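Local coordinates for protein MarR-family transcriptional regulator (Bordetella bronchiseptica, PDB 6PCO) that probably acts as a DNA-binding transcription factor that regulates biofilm formation, with its DNA binding controlled by 6-hydroxynicotinic acid, at residues Q72-D76 / F155-I159. Sequence-based numbering, arbitrary orientation.
Sequences QTIPD and FAEQI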
loop_
_atom_site.group_PDB
_atom_site.type_symbol
_atom_site.label_atom_id
_atom_site.label_comp_id
_atom_site.label_asym_id
_atom_site.label_seq_id
_atom_site.Cartn_x
_atom_site.Cartn_y
_atom_site.Cartn_z
ATOM N N GLN A 72 12.380 0.801 -10.035
ATOM C CA GLN A 72 13.380 1.471 -10.829
ATOM C C GLN A 72 14.800 1.078 -10.374
ATOM O O GLN A 72 15.647 0.830 -11.211
ATOM C CB GLN A 72 13.144 2.982 -10.785
ATOM C CG GLN A 72 11.912 3.414 -11.575
ATOM C CD GLN A 72 11.857 4.910 -11.766
ATOM O OE1 GLN A 72 12.824 5.528 -12.205
ATOM N NE2 GLN A 72 10.720 5.508 -11.439
ATOM N N THR A 73 15.056 0.985 -9.064
ATOM C CA THR A 73 16.446 0.807 -8.561
ATOM C C THR A 73 16.814 -0.673 -8.301
ATOM O O THR A 73 17.992 -1.004 -8.324
ATOM C CB THR A 73 16.716 1.718 -7.353
ATOM O OG1 THR A 73 15.824 1.410 -6.297
ATOM C CG2 THR A 73 16.496 3.176 -7.675
ATOM N N ILE A 74 15.853 -1.570 -8.060
ATOM C CA ILE A 74 16.209 -2.971 -7.771
ATOM C C ILE A 74 16.743 -3.629 -9.047
ATOM O O ILE A 74 16.088 -3.567 -10.081
ATOM C CB ILE A 74 15.035 -3.759 -7.144
ATOM C CG1 ILE A 74 15.546 -4.988 -6.390
ATOM C CG2 ILE A 74 13.954 -4.132 -8.157
ATOM C CD1 ILE A 74 16.109 -4.666 -5.025
ATOM N N PRO A 75 17.953 -4.242 -9.023
ATOM C CA PRO A 75 18.522 -4.928 -10.192
ATOM C C PRO A 75 17.677 -6.098 -10.729
ATOM O O PRO A 75 17.307 -6.108 -11.908
ATOM C CB PRO A 75 19.864 -5.499 -9.692
ATOM C CG PRO A 75 20.203 -4.693 -8.455
ATOM C CD PRO A 75 18.875 -4.254 -7.876
ATOM N N ASP A 76 17.388 -7.066 -9.846
ATOM C CA ASP A 76 16.518 -8.202 -10.135
ATOM C C ASP A 76 15.081 -7.704 -10.324
ATOM O O ASP A 76 14.386 -7.384 -9.354
ATOM C CB ASP A 76 16.559 -9.257 -9.030
ATOM C CG ASP A 76 15.688 -10.465 -9.335
ATOM O OD1 ASP A 76 14.780 -10.347 -10.180
ATOM O OD2 ASP A 76 15.928 -11.520 -8.739
ATOM N N PHE A 155 21.150 -1.866 -2.543
ATOM C CA PHE A 155 20.125 -1.294 -3.376
ATOM C C PHE A 155 18.943 -0.889 -2.494
ATOM O O PHE A 155 18.392 0.198 -2.627
ATOM C CB PHE A 155 19.740 -2.305 -4.458
ATOM C CG PHE A 155 20.887 -2.671 -5.365
ATOM C CD1 PHE A 155 21.190 -1.901 -6.476
ATOM C CD2 PHE A 155 21.680 -3.779 -5.100
ATOM C CE1 PHE A 155 22.244 -2.242 -7.308
ATOM C CE2 PHE A 155 22.725 -4.130 -5.943
ATOM C CZ PHE A 155 23.006 -3.358 -7.044
ATOM N N ALA A 156 18.568 -1.784 -1.582
ATOM C CA ALA A 156 17.526 -1.503 -0.620
ATOM C C ALA A 156 17.854 -0.197 0.107
ATOM O O ALA A 156 16.968 0.634 0.318
ATOM C CB ALA A 156 17.388 -2.658 0.335
ATOM N N GLU A 157 19.132 -0.031 0.467
ATOM C CA GLU A 157 19.614 1.124 1.242
ATOM C C GLU A 157 19.457 2.380 0.387
ATOM O O GLU A 157 18.954 3.382 0.843
ATOM C CB GLU A 157 21.055 0.914 1.726
ATOM C CG GLU A 157 21.143 0.283 3.114
ATOM C CD GLU A 157 22.385 -0.546 3.440
ATOM O OE1 GLU A 157 23.435 -0.341 2.784
ATOM O OE2 GLU A 157 22.301 -1.412 4.358
ATOM N N GLN A 158 19.867 2.284 -0.873
ATOM C CA GLN A 158 19.659 3.341 -1.853
ATOM C C GLN A 158 18.160 3.664 -1.958
ATOM O O GLN A 158 17.747 4.800 -1.778
ATOM C CB GLN A 158 20.239 2.891 -3.191
ATOM C CG GLN A 158 20.761 4.035 -4.040
ATOM C CD GLN A 158 21.230 3.502 -5.371
ATOM O OE1 GLN A 158 22.233 2.790 -5.459
ATOM N NE2 GLN A 158 20.476 3.814 -6.417
ATOM N N ILE A 159 17.330 2.644 -2.198
ATOM C CA ILE A 159 15.883 2.846 -2.263
ATOM C C ILE A 159 15.411 3.683 -1.063
ATOM O O ILE A 159 14.689 4.681 -1.238
ATOM C CB ILE A 159 15.127 1.511 -2.372
ATOM C CG1 ILE A 159 15.354 0.872 -3.742
ATOM C CG2 ILE A 159 13.640 1.704 -2.085
ATOM C CD1 ILE A 159 15.074 -0.604 -3.796
#
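Apolar packing, with a CH-pi contact of Pro75 on Phe155 at one end, joins the C-terminal end of helix 55-73 and the turn after it to the middle of helix 143-164. Both helices belong to the MarR fold and flank its winged-helix DNA-binding unit. Helix 143-164 follows the two-stranded wing and also packs against the second subunit, where Ala156 and Glu157 meet Tyr49 of that chain.

Ile74 is the first residue to leave helical geometry. The chain turns there and brings the ring of Pro75 over Phe155. Ile74 itself is buried; its CD1 lies 4.4 Å from Phe155 CB and also 4.4 Å from Ile159 CD1.

Thr73 faces Ile159. Thr73 OG1 is hydrogen-bonded to Ile69 O, one turn back in its own helix. Ile159 also packs on His66, Ile69 and Phe70 of helix 55-73, and its side chain lies about 4 Å from the bound 1,4-butanediol, so this end of the contact borders the ligand pocket.

At the other end, Phe155 presents one face to the proline. Its CG lies anti to its own carbonyl carbon (chi1 -61°), which sends the ring toward Pro75. Pro75 CD lies 3.6 Å from Phe155 CD1. Pro75 CG sits 3.3 Å from the centroid of the Phe155 ring, only 10° off the ring normal.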